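Sterol regulatory element-binding protein cleavage-activating protein (Schizosaccharomyces pombe, PDB 4YHC) escorts the transcription factor precursor Sre1 for processing when sterol or oxygen runs low, here represented by its WD40 domain. Local coordinates at residues Lys131-Val143 with Val151-Ile163. The protein carries 9 engineered substitutions. Sequence-based numbering, arbitrary orientation.
Sequences KDDEWKNFELVVV and VFSLTIEIEGADI
Phe152 turns the edge of its ring to strand 136-143: Leu140 O lies near the ring plane, 3.6 Å from CD1, while Val142 CG2 comes in obliquely at 3.9 Å from CE1. The ring of Phe138 meets Ile156 at a slant, CE2 lying 4.0 Å from CD1 of the isoleucine, and Trp125 of the preceding strand packs against it edge-to-face. At the loop end, where the chain is poorly ordered, Lys131 O sits over one face of the Trp135 indole, toward its rim; the CB of Trp135 touches Glu157 CG. Leu140 shares the face of the sheet that carries Phe138, Phe152, Leu154 and Ile156, with its CB 4.2 Å from that of Phe152. Cutting Phe152 back to an alanine would probably open a gap beside Val142 and strip cover from the Leu140 carbonyl.

On the other face Asn137 has CG anti to its own N (chi1 -169°), which carries the amide over to Thr155; ND2 makes a weak bond to OG1 at 3.1 Å, bent to 129° at the hydrogen, while OD1 weakly accepts from Thr129 N. Farther along, Glu139 and Val151 run side by side, and the carboxylate has a long, weak ion pair with Lys203.

Between the two faces, the backbones pair: Lys136-Ile156, Phe138-Leu154 and Leu140-Phe152 are doubly hydrogen-bonded antiparallel pairs, alternating with non-hydrogen-bonded ones. This hairpin lies in the predicted third WD repeat, and strands 121-127 and 161-170 flank it, completing the four-stranded antiparallel blade that is the building unit of a WD40 beta-propeller.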
loop_
_atom_site.group_PDB
_atom_site.type_symbol
_atom_site.label_atom_id
_atom_site.label_comp_id
_atom_site.label_asym_id
_atom_site.label_seq_id
_atom_site.Cartn_x
_atom_site.Cartn_y
_atom_site.Cartn_z
ATOM N N LYS A 131 23.508 1.827 -8.708
ATOM C CA LYS A 131 24.698 1.650 -7.847
ATOM C C LYS A 131 25.761 2.668 -8.273
ATOM O O LYS A 131 26.250 2.592 -9.397
ATOM C CB LYS A 131 25.268 0.231 -7.880
ATOM N N ASP A 132 26.119 3.617 -7.406
ATOM C CA ASP A 132 25.624 3.702 -6.029
ATOM C C ASP A 132 25.014 5.071 -5.706
ATOM O O ASP A 132 23.854 5.333 -6.051
ATOM C CB ASP A 132 26.747 3.354 -5.059
ATOM N N ASP A 133 25.788 5.927 -5.032
ATOM C CA ASP A 133 25.369 7.294 -4.733
ATOM C C ASP A 133 25.560 8.156 -5.994
ATOM O O ASP A 133 25.066 9.280 -6.044
ATOM C CB ASP A 133 26.172 7.924 -3.566
ATOM C CG ASP A 133 26.514 6.935 -2.432
ATOM O OD1 ASP A 133 27.283 5.981 -2.672
ATOM O OD2 ASP A 133 26.059 7.143 -1.284
ATOM N N GLU A 134 26.281 7.632 -6.993
ATOM C CA GLU A 134 26.651 8.395 -8.203
ATOM C C GLU A 134 25.544 8.519 -9.237
ATOM O O GLU A 134 25.184 9.623 -9.660
ATOM C CB GLU A 134 27.895 7.790 -8.860
ATOM C CG GLU A 134 29.172 8.329 -8.232
ATOM C CD GLU A 134 30.406 7.517 -8.552
ATOM O OE1 GLU A 134 30.463 6.947 -9.666
ATOM O OE2 GLU A 134 31.312 7.476 -7.689
ATOM N N TRP A 135 25.022 7.381 -9.662
ATOM C CA TRP A 135 23.973 7.357 -10.663
ATOM C C TRP A 135 23.023 6.218 -10.318
ATOM O O TRP A 135 23.388 5.267 -9.626
ATOM C CB TRP A 135 24.559 7.177 -12.076
ATOM C CG TRP A 135 25.349 5.932 -12.191
ATOM C CD1 TRP A 135 26.602 5.705 -11.685
ATOM C CD2 TRP A 135 24.932 4.701 -12.799
ATOM N NE1 TRP A 135 27.000 4.417 -11.964
ATOM C CE2 TRP A 135 25.993 3.776 -12.640
ATOM C CE3 TRP A 135 23.773 4.292 -13.468
ATOM C CZ2 TRP A 135 25.927 2.467 -13.132
ATOM C CZ3 TRP A 135 23.707 2.987 -13.952
ATOM C CH2 TRP A 135 24.779 2.094 -13.781
ATOM N N LYS A 136 21.799 6.335 -10.785
ATOM C CA LYS A 136 20.809 5.278 -10.604
ATOM C C LYS A 136 20.048 5.037 -11.897
ATOM O O LYS A 136 19.677 5.984 -12.616
ATOM C CB LYS A 136 19.767 5.680 -9.575
ATOM C CG LYS A 136 20.303 6.167 -8.259
ATOM C CD LYS A 136 19.138 6.530 -7.350
ATOM C CE LYS A 136 19.629 7.087 -6.028
ATOM N NZ LYS A 136 20.936 6.523 -5.556
ATOM N N ASN A 137 19.731 3.782 -12.135
ATOM C CA ASN A 137 18.848 3.412 -13.202
ATOM C C ASN A 137 17.533 2.829 -12.693
ATOM O O ASN A 137 17.536 2.121 -11.698
ATOM C CB ASN A 137 19.537 2.364 -14.039
ATOM C CG ASN A 137 18.794 2.125 -15.303
ATOM O OD1 ASN A 137 18.326 1.018 -15.572
ATOM N ND2 ASN A 137 18.600 3.192 -16.055
ATOM N N PHE A 138 16.431 3.159 -13.353
ATOM C CA PHE A 138 15.106 2.680 -12.982
ATOM C C PHE A 138 14.385 2.270 -14.228
ATOM O O PHE A 138 14.666 2.787 -15.299
ATOM C CB PHE A 138 14.238 3.765 -12.308
ATOM C CG PHE A 138 14.765 4.267 -10.998
ATOM C CD1 PHE A 138 14.541 3.557 -9.799
ATOM C CD2 PHE A 138 15.524 5.411 -10.948
ATOM C CE1 PHE A 138 15.015 4.031 -8.596
ATOM C CE2 PHE A 138 16.008 5.887 -9.730
ATOM C CZ PHE A 138 15.771 5.200 -8.565
ATOM N N GLU A 139 13.418 1.365 -14.064
ATOM C CA GLU A 139 12.340 1.226 -15.021
ATOM C C GLU A 139 11.056 1.850 -14.519
ATOM O O GLU A 139 10.632 1.589 -13.400
ATOM C CB GLU A 139 12.178 -0.231 -15.368
ATOM C CG GLU A 139 13.418 -0.733 -16.094
ATOM C CD GLU A 139 13.363 -2.201 -16.403
ATOM O OE1 GLU A 139 13.277 -2.991 -15.424
ATOM O OE2 GLU A 139 13.388 -2.533 -17.626
ATOM N N LEU A 140 10.474 2.726 -15.331
ATOM C CA LEU A 140 9.266 3.426 -14.995
ATOM C C LEU A 140 8.186 2.810 -15.837
ATOM O O LEU A 140 8.221 2.927 -17.093
ATOM C CB LEU A 140 9.358 4.918 -15.323
ATOM C CG LEU A 140 8.922 6.017 -14.388
ATOM C CD1 LEU A 140 8.718 7.334 -15.156
ATOM C CD2 LEU A 140 7.718 5.690 -13.527
ATOM N N VAL A 141 7.213 2.186 -15.189
ATOM C CA VAL A 141 6.187 1.450 -15.908
ATOM C C VAL A 141 4.877 2.206 -15.855
ATOM O O VAL A 141 4.394 2.632 -14.789
ATOM C CB VAL A 141 6.015 0.051 -15.311
ATOM C CG1 VAL A 141 4.942 -0.750 -16.043
ATOM C CG2 VAL A 141 7.355 -0.704 -15.336
ATOM N N VAL A 142 4.263 2.347 -17.012
ATOM C CA VAL A 142 3.015 3.030 -17.144
ATOM C C VAL A 142 1.995 2.078 -17.683
ATOM O O VAL A 142 2.147 1.549 -18.797
ATOM C CB VAL A 142 3.162 4.225 -18.120
ATOM C CG1 VAL A 142 1.851 4.975 -18.248
ATOM C CG2 VAL A 142 4.208 5.165 -17.581
ATOM N N VAL A 143 0.962 1.837 -16.898
ATOM C CA VAL A 143 -0.065 0.891 -17.245
ATOM C C VAL A 143 -1.360 1.625 -17.511
ATOM O O VAL A 143 -1.834 2.423 -16.679
ATOM C CB VAL A 143 -0.297 -0.180 -16.138
ATOM C CG1 VAL A 143 -1.354 -1.188 -16.571
ATOM C CG2 VAL A 143 1.006 -0.915 -15.810
ATOM N N VAL A 151 7.120 0.703 -20.884
ATOM C CA VAL A 151 8.245 0.743 -19.947
ATOM C C VAL A 151 9.393 1.588 -20.413
ATOM O O VAL A 151 9.868 1.458 -21.531
ATOM C CB VAL A 151 8.679 -0.638 -19.404
ATOM C CG1 VAL A 151 7.864 -1.775 -19.987
ATOM C CG2 VAL A 151 10.168 -0.837 -19.427
ATOM N N PHE A 152 9.737 2.534 -19.538
ATOM C CA PHE A 152 10.696 3.563 -19.805
ATOM C C PHE A 152 11.928 3.274 -19.016
ATOM O O PHE A 152 11.870 2.838 -17.881
ATOM C CB PHE A 152 10.188 4.899 -19.392
ATOM C CG PHE A 152 9.034 5.409 -20.211
ATOM C CD1 PHE A 152 7.745 5.160 -19.844
ATOM C CD2 PHE A 152 9.255 6.252 -21.299
ATOM C CE1 PHE A 152 6.675 5.656 -20.569
ATOM C CE2 PHE A 152 8.199 6.781 -22.004
ATOM C CZ PHE A 152 6.905 6.489 -21.646
ATOM N N SER A 153 13.075 3.472 -19.641
ATOM C CA SER A 153 14.337 3.395 -18.904
ATOM C C SER A 153 14.681 4.810 -18.507
ATOM O O SER A 153 14.682 5.734 -19.342
ATOM C CB SER A 153 15.473 2.808 -19.756
ATOM O OG SER A 153 16.660 2.841 -18.998
ATOM N N LEU A 154 14.917 4.968 -17.212
ATOM C CA LEU A 154 15.157 6.263 -16.616
ATOM C C LEU A 154 16.499 6.204 -15.949
ATOM O O LEU A 154 16.701 5.380 -15.060
ATOM C CB LEU A 154 14.045 6.566 -15.597
ATOM C CG LEU A 154 14.163 7.813 -14.754
ATOM C CD1 LEU A 154 14.250 9.091 -15.601
ATOM C CD2 LEU A 154 12.971 7.861 -13.808
ATOM N N THR A 155 17.409 7.074 -16.358
ATOM C CA THR A 155 18.680 7.203 -15.654
ATOM C C THR A 155 18.758 8.532 -14.958
ATOM O O THR A 155 18.476 9.574 -15.542
ATOM C CB THR A 155 19.915 7.058 -16.576
ATOM O OG1 THR A 155 19.893 5.777 -17.187
ATOM C CG2 THR A 155 21.183 7.111 -15.753
ATOM N N ILE A 156 19.189 8.509 -13.709
ATOM C CA ILE A 156 19.269 9.698 -12.922
ATOM C C ILE A 156 20.687 9.903 -12.451
ATOM O O ILE A 156 21.339 8.969 -11.980
ATOM C CB ILE A 156 18.316 9.616 -11.722
ATOM C CG1 ILE A 156 16.880 9.642 -12.237
ATOM C CG2 ILE A 156 18.583 10.745 -10.737
ATOM C CD1 ILE A 156 15.845 9.678 -11.121
ATOM N N GLU A 157 21.149 11.145 -12.600
ATOM C CA GLU A 157 22.459 11.547 -12.125
ATOM C C GLU A 157 22.356 12.773 -11.233
ATOM O O GLU A 157 21.282 13.257 -10.937
ATOM C CB GLU A 157 23.365 11.819 -13.315
ATOM C CG GLU A 157 23.639 10.577 -14.124
ATOM C CD GLU A 157 24.768 10.763 -15.106
ATOM O OE1 GLU A 157 24.547 10.483 -16.305
ATOM O OE2 GLU A 157 25.874 11.185 -14.690
ATOM N N ILE A 158 23.491 13.261 -10.772
ATOM C CA ILE A 158 23.518 14.473 -9.967
ATOM C C ILE A 158 22.975 15.639 -10.815
ATOM O O ILE A 158 22.045 16.349 -10.427
ATOM C CB ILE A 158 24.956 14.799 -9.485
ATOM C CG1 ILE A 158 25.603 13.578 -8.781
ATOM C CG2 ILE A 158 24.924 16.022 -8.571
ATOM C CD1 ILE A 158 26.552 12.757 -9.633
ATOM N N GLU A 159 23.555 15.782 -12.001
ATOM C CA GLU A 159 23.213 16.853 -12.937
ATOM C C GLU A 159 21.729 16.790 -13.287
ATOM O O GLU A 159 20.960 17.657 -12.884
ATOM C CB GLU A 159 24.084 16.759 -14.203
ATOM C CG GLU A 159 25.532 16.365 -13.930
ATOM C CD GLU A 159 25.723 14.861 -13.921
ATOM O OE1 GLU A 159 26.035 14.288 -12.849
ATOM O OE2 GLU A 159 25.533 14.255 -14.995
ATOM N N GLY A 160 21.324 15.736 -13.992
ATOM C CA GLY A 160 19.936 15.569 -14.400
ATOM C C GLY A 160 19.580 14.124 -14.687
ATOM O O GLY A 160 20.036 13.208 -14.003
ATOM N N ALA A 161 18.762 13.924 -15.710
ATOM C CA ALA A 161 18.273 12.602 -16.052
ATOM C C ALA A 161 17.976 12.476 -17.543
ATOM O O ALA A 161 17.870 13.473 -18.235
ATOM C CB ALA A 161 17.039 12.296 -15.227
ATOM N N ASP A 162 17.854 11.235 -18.001
ATOM C CA ASP A 162 17.464 10.878 -19.360
ATOM C C ASP A 162 16.416 9.802 -19.248
ATOM O O ASP A 162 16.415 9.020 -18.252
ATOM C CB ASP A 162 18.640 10.307 -20.147
ATOM C CG ASP A 162 19.636 11.368 -20.553
ATOM O OD1 ASP A 162 19.229 12.298 -21.277
ATOM O OD2 ASP A 162 20.823 11.284 -20.148
ATOM N N ILE A 163 15.552 9.745 -20.254
ATOM C CA ILE A 163 14.545 8.743 -20.325
ATOM C C ILE A 163 14.379 8.179 -21.754
ATOM O O ILE A 163 14.654 8.844 -22.683
ATOM C CB ILE A 163 13.231 9.307 -19.739
ATOM C CG1 ILE A 163 12.323 8.172 -19.331
ATOM C CG2 ILE A 163 12.487 10.249 -20.708
ATOM C CD1 ILE A 163 11.083 8.693 -18.607
#